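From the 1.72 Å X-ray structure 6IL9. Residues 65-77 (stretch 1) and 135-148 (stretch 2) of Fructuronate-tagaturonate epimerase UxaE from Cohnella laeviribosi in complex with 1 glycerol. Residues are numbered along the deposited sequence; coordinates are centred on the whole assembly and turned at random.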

# COMPACT_ATOMS: atom_id res chain seq x y z
N CYS A 65 -28.75 7.69 -2.01
CA CYS A 65 -27.80 7.91 -0.93
C CYS A 65 -26.42 8.20 -1.48
O CYS A 65 -25.95 7.53 -2.40
CB CYS A 65 -27.70 6.69 -0.00
SG CYS A 65 -29.28 5.97 0.47
N GLU A 66 -25.76 9.18 -0.87
CA GLU A 66 -24.37 9.47 -1.17
C GLU A 66 -23.47 8.38 -0.60
O GLU A 66 -23.81 7.71 0.37
CB GLU A 66 -23.97 10.82 -0.59
CG GLU A 66 -24.87 11.95 -1.02
CD GLU A 66 -24.32 12.69 -2.22
OE1 GLU A 66 -23.31 12.21 -2.79
OE2 GLU A 66 -24.88 13.74 -2.57
N LEU A 67 -22.29 8.23 -1.20
CA LEU A 67 -21.30 7.27 -0.71
C LEU A 67 -20.54 7.85 0.48
O LEU A 67 -19.33 8.06 0.44
CB LEU A 67 -20.34 6.88 -1.84
CG LEU A 67 -20.68 5.63 -2.65
CD1 LEU A 67 -22.12 5.62 -3.12
CD2 LEU A 67 -19.73 5.46 -3.82
N SER A 68 -21.28 8.09 1.56
CA SER A 68 -20.74 8.75 2.74
C SER A 68 -20.11 7.73 3.69
O SER A 68 -20.33 6.52 3.60
CB SER A 68 -21.83 9.53 3.47
OG SER A 68 -22.88 8.65 3.82
N HIS A 69 -19.31 8.25 4.62
CA HIS A 69 -18.75 7.38 5.65
C HIS A 69 -19.86 6.72 6.47
O HIS A 69 -19.81 5.52 6.74
CB HIS A 69 -17.80 8.17 6.56
CG HIS A 69 -17.27 7.36 7.69
ND1 HIS A 69 -16.51 6.22 7.50
CD2 HIS A 69 -17.42 7.48 9.03
CE1 HIS A 69 -16.20 5.70 8.67
NE2 HIS A 69 -16.75 6.44 9.62
N GLU A 70 -20.87 7.50 6.87
CA GLU A 70 -21.91 6.93 7.72
C GLU A 70 -22.66 5.82 7.00
O GLU A 70 -23.01 4.80 7.61
CB GLU A 70 -22.87 8.03 8.19
CG GLU A 70 -22.31 8.89 9.33
CD GLU A 70 -21.91 8.09 10.58
OE1 GLU A 70 -22.62 7.11 10.94
OE2 GLU A 70 -20.89 8.44 11.21
N ASN A 71 -22.92 5.98 5.69
CA ASN A 71 -23.60 4.92 4.95
C ASN A 71 -22.69 3.72 4.75
O ASN A 71 -23.18 2.59 4.63
CB ASN A 71 -24.10 5.46 3.61
CG ASN A 71 -25.40 6.24 3.75
OD1 ASN A 71 -26.14 6.05 4.73
ND2 ASN A 71 -25.68 7.11 2.78
N ARG A 72 -21.37 3.92 4.73
CA ARG A 72 -20.46 2.78 4.69
C ARG A 72 -20.57 1.95 5.96
O ARG A 72 -20.53 0.72 5.91
CB ARG A 72 -19.02 3.25 4.47
CG ARG A 72 -18.06 2.12 4.14
CD ARG A 72 -17.35 1.58 5.39
NE ARG A 72 -16.32 2.51 5.85
CZ ARG A 72 -15.49 2.28 6.86
NH1 ARG A 72 -15.56 1.14 7.54
NH2 ARG A 72 -14.59 3.19 7.19
N LEU A 73 -20.72 2.62 7.11
CA LEU A 73 -20.86 1.87 8.36
C LEU A 73 -22.16 1.09 8.37
O LEU A 73 -22.21 -0.04 8.89
CB LEU A 73 -20.78 2.83 9.54
CG LEU A 73 -19.49 3.65 9.63
CD1 LEU A 73 -19.52 4.64 10.79
CD2 LEU A 73 -18.29 2.72 9.77
N VAL A 74 -23.22 1.64 7.78
CA VAL A 74 -24.47 0.90 7.65
C VAL A 74 -24.26 -0.33 6.77
O VAL A 74 -24.70 -1.44 7.11
CB VAL A 74 -25.57 1.81 7.09
CG1 VAL A 74 -26.86 1.03 6.92
CG2 VAL A 74 -25.75 3.02 7.99
N LEU A 75 -23.57 -0.17 5.64
CA LEU A 75 -23.30 -1.33 4.79
C LEU A 75 -22.46 -2.37 5.53
O LEU A 75 -22.69 -3.57 5.38
CB LEU A 75 -22.61 -0.90 3.49
CG LEU A 75 -23.39 -0.10 2.45
CD1 LEU A 75 -22.59 -0.02 1.16
CD2 LEU A 75 -24.75 -0.71 2.19
N ASN A 76 -21.50 -1.91 6.33
CA ASN A 76 -20.68 -2.83 7.12
C ASN A 76 -21.54 -3.70 8.02
O ASN A 76 -21.26 -4.89 8.20
CB ASN A 76 -19.68 -2.05 7.97
CG ASN A 76 -18.44 -1.58 7.21
OD1 ASN A 76 -17.66 -0.79 7.74
ND2 ASN A 76 -18.26 -2.05 5.97
N ARG A 77 -22.58 -3.12 8.62
CA ARG A 77 -23.41 -3.88 9.55
C ARG A 77 -24.22 -4.96 8.84
O ARG A 77 -24.41 -6.05 9.38
CB ARG A 77 -24.34 -2.94 10.32
CG ARG A 77 -25.37 -3.67 11.18
CD ARG A 77 -26.04 -2.76 12.20
NE ARG A 77 -26.60 -1.55 11.59
CZ ARG A 77 -25.99 -0.36 11.59
NH1 ARG A 77 -26.57 0.68 11.00
NH2 ARG A 77 -24.80 -0.23 12.16
N TYR A 135 -7.94 8.16 7.32
CA TYR A 135 -8.03 6.71 7.17
C TYR A 135 -9.47 6.25 6.98
O TYR A 135 -9.71 5.22 6.34
CB TYR A 135 -7.41 6.01 8.38
CG TYR A 135 -5.95 5.65 8.19
CD1 TYR A 135 -5.46 5.31 6.93
CD2 TYR A 135 -5.07 5.66 9.26
CE1 TYR A 135 -4.12 4.98 6.75
CE2 TYR A 135 -3.74 5.33 9.09
CZ TYR A 135 -3.27 4.99 7.84
OH TYR A 135 -1.93 4.67 7.69
N LYS A 136 -10.45 6.97 7.53
CA LYS A 136 -11.84 6.58 7.29
C LYS A 136 -12.15 6.56 5.80
O LYS A 136 -12.79 5.63 5.31
CB LYS A 136 -12.79 7.54 8.01
CG LYS A 136 -12.79 7.34 9.51
CD LYS A 136 -13.64 8.41 10.18
CE LYS A 136 -13.93 8.03 11.63
NZ LYS A 136 -14.83 9.01 12.29
N GLN A 137 -11.68 7.57 5.05
CA GLN A 137 -11.94 7.63 3.62
C GLN A 137 -11.25 6.49 2.88
O GLN A 137 -11.78 5.98 1.89
CB GLN A 137 -11.48 8.97 3.06
CG GLN A 137 -12.09 10.16 3.75
CD GLN A 137 -11.54 11.45 3.20
OE1 GLN A 137 -10.37 11.76 3.39
NE2 GLN A 137 -12.37 12.20 2.50
N VAL A 138 -10.06 6.08 3.34
CA VAL A 138 -9.35 5.00 2.66
C VAL A 138 -10.13 3.70 2.76
O VAL A 138 -10.35 3.00 1.76
CB VAL A 138 -7.92 4.87 3.22
CG1 VAL A 138 -7.17 3.73 2.55
CG2 VAL A 138 -7.16 6.19 3.00
N ILE A 139 -10.61 3.37 3.97
CA ILE A 139 -11.43 2.17 4.11
C ILE A 139 -12.78 2.36 3.41
O ILE A 139 -13.28 1.43 2.77
CB ILE A 139 -11.60 1.78 5.59
CG1 ILE A 139 -10.25 1.37 6.19
CG2 ILE A 139 -12.60 0.63 5.73
CD1 ILE A 139 -10.33 0.85 7.65
N ASP A 140 -13.37 3.57 3.47
CA ASP A 140 -14.62 3.83 2.75
C ASP A 140 -14.48 3.41 1.29
O ASP A 140 -15.35 2.71 0.74
CB ASP A 140 -14.99 5.32 2.78
CG ASP A 140 -15.50 5.81 4.15
OD1 ASP A 140 -15.87 4.99 5.03
OD2 ASP A 140 -15.53 7.05 4.32
N ALA A 141 -13.41 3.87 0.63
CA ALA A 141 -13.25 3.61 -0.80
C ALA A 141 -13.14 2.12 -1.08
O ALA A 141 -13.72 1.61 -2.04
CB ALA A 141 -12.02 4.36 -1.33
N ALA A 142 -12.41 1.38 -0.21
CA ALA A 142 -12.28 -0.06 -0.40
C ALA A 142 -13.60 -0.79 -0.17
O ALA A 142 -13.94 -1.72 -0.91
CB ALA A 142 -11.21 -0.62 0.54
N ALA A 143 -14.35 -0.40 0.87
CA ALA A 143 -15.62 -1.07 1.16
C ALA A 143 -16.62 -0.84 0.03
O ALA A 143 -17.34 -1.77 -0.37
CB ALA A 143 -16.20 -0.56 2.49
N TYR A 144 -16.70 0.38 -0.47
CA TYR A 144 -17.62 0.65 -1.56
C TYR A 144 -17.18 -0.05 -2.84
O TYR A 144 -18.02 -0.42 -3.67
CB TYR A 144 -17.74 2.15 -1.77
CG TYR A 144 -18.69 2.84 -0.81
CD1 TYR A 144 -20.03 2.46 -0.75
CD2 TYR A 144 -18.26 3.86 0.01
CE1 TYR A 144 -20.91 3.09 0.12
CE2 TYR A 144 -19.14 4.50 0.89
CZ TYR A 144 -20.45 4.11 0.93
OH TYR A 144 -21.32 4.75 1.79
N ALA A 145 -15.87 -0.24 -3.02
CA ALA A 145 -15.37 -0.93 -4.20
C ALA A 145 -15.80 -2.39 -4.22
O ALA A 145 -16.25 -2.89 -5.25
CB ALA A 145 -13.85 -0.82 -4.25
N VAL A 146 -15.65 -3.10 -3.09
CA VAL A 146 -16.04 -4.51 -3.14
C VAL A 146 -17.55 -4.64 -3.24
O VAL A 146 -18.05 -5.61 -3.81
CB VAL A 146 -15.50 -5.31 -1.93
CG1 VAL A 146 -13.98 -5.31 -1.93
CG2 VAL A 146 -16.06 -4.79 -0.61
N PHE A 147 -18.30 -3.67 -2.71
CA PHE A 147 -19.75 -3.69 -2.88
C PHE A 147 -20.13 -3.46 -4.34
O PHE A 147 -20.93 -4.21 -4.91
CB PHE A 147 -20.38 -2.63 -1.97
CG PHE A 147 -21.90 -2.69 -1.91
CD1 PHE A 147 -22.54 -3.55 -1.03
CD2 PHE A 147 -22.66 -1.85 -2.71
CE1 PHE A 147 -23.93 -3.59 -0.97
CE2 PHE A 147 -24.05 -1.90 -2.66
CZ PHE A 147 -24.68 -2.77 -1.78
N GLN A 148 -19.52 -2.45 -4.97
CA GLN A 148 -19.79 -2.16 -6.38
C GLN A 148 -19.54 -3.37 -7.26
O GLN A 148 -20.31 -3.64 -8.19
CB GLN A 148 -18.92 -1.00 -6.84
CG GLN A 148 -19.08 -0.67 -8.31
CD GLN A 148 -18.20 0.49 -8.73
OE1 GLN A 148 -18.08 1.48 -8.01
NE2 GLN A 148 -17.59 0.36 -9.89
O HOH W 1 -16.84 6.51 12.30

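The contact is built around two residues that reach across between the helices: Arg-72 from the first and Tyr-144 from the second, on axes that approach to 9.9 Å and cross at 52°. Each points its CA-to-CB bond toward the partner stretch, and the two pack against each other, with Arg-72 CB 3.8 Å from Tyr-144 CE2.

Arg-72 behaves as a knob, its side chain seated among Ile-139, Asp-140, Ala-143 and Tyr-144. Its aliphatic part uses the space above a small residue: Arg-72 CG lies 3.7 Å from Ala-143 CB and also over one face of the Tyr-144 ring. The chain then bends, with chi1 t, chi2 off-rotamer at -94° and chi3 m, and this path brings the guanidinium edge-on to Asp-140. Arg-72 NE donates to Asp-140 OD1 at 2.7 Å, forming a salt bridge, while Arg-72 NH2 adds a weak bond to the same Asp-140 OD1 at 3.1 Å. Ile-139 CG2 covers a guanidinium face, 3.5 Å from Arg-72 NH1. Arg-72 NH1 also donates to Asn-76 OD1 at 2.9 Å, one turn along its own helix, so the buried charge is held from both helices.

Asp-140, chi1 m, leaves its CA sideways, yet its carboxylate comes nearer to the first stretch. There Asp-140 OD1 also accepts from His-69 ND1 at 2.8 Å, nearly straight at 173°. The t rotamer of His-69 places ND1 at the carboxylate with the oxygen near the ring plane, leaving a face free for Lys-136, whose CD sits 4.0 Å from the centroid of the His-69 ring in a CH-pi contact. The extended Lys-136 chain, m then t throughout, carries its amine onward to a water, which accepts weakly from Lys-136 NZ at 3.2 Å and lies 2.7 Å from His-69 NE2.

Tyr-144, chi1 m, slides its ring between Arg-72 CG and, over the opposite face, Leu-67 CG, which stands 3.6 Å from the ring centroid and only 7° off its normal. Leu-67 does this with chi1 off-rotamer at -94°. The tyrosine hydroxyl ends at the start of the first helix, where Tyr-144 OH donates to Ser-68 O at 2.7 Å. Ser-68 O also accepts from Arg-72 N at 3.0 Å, while the p rotamer of Ser-68 lets its OG cap Asn-71 N at 3.3 Å.

Farther along, Leu-75 closes the apolar end: its CD1 is 3.7 Å from Tyr-144 CE1 and 4.1 Å from the Phe-147 ring centroid, over the face.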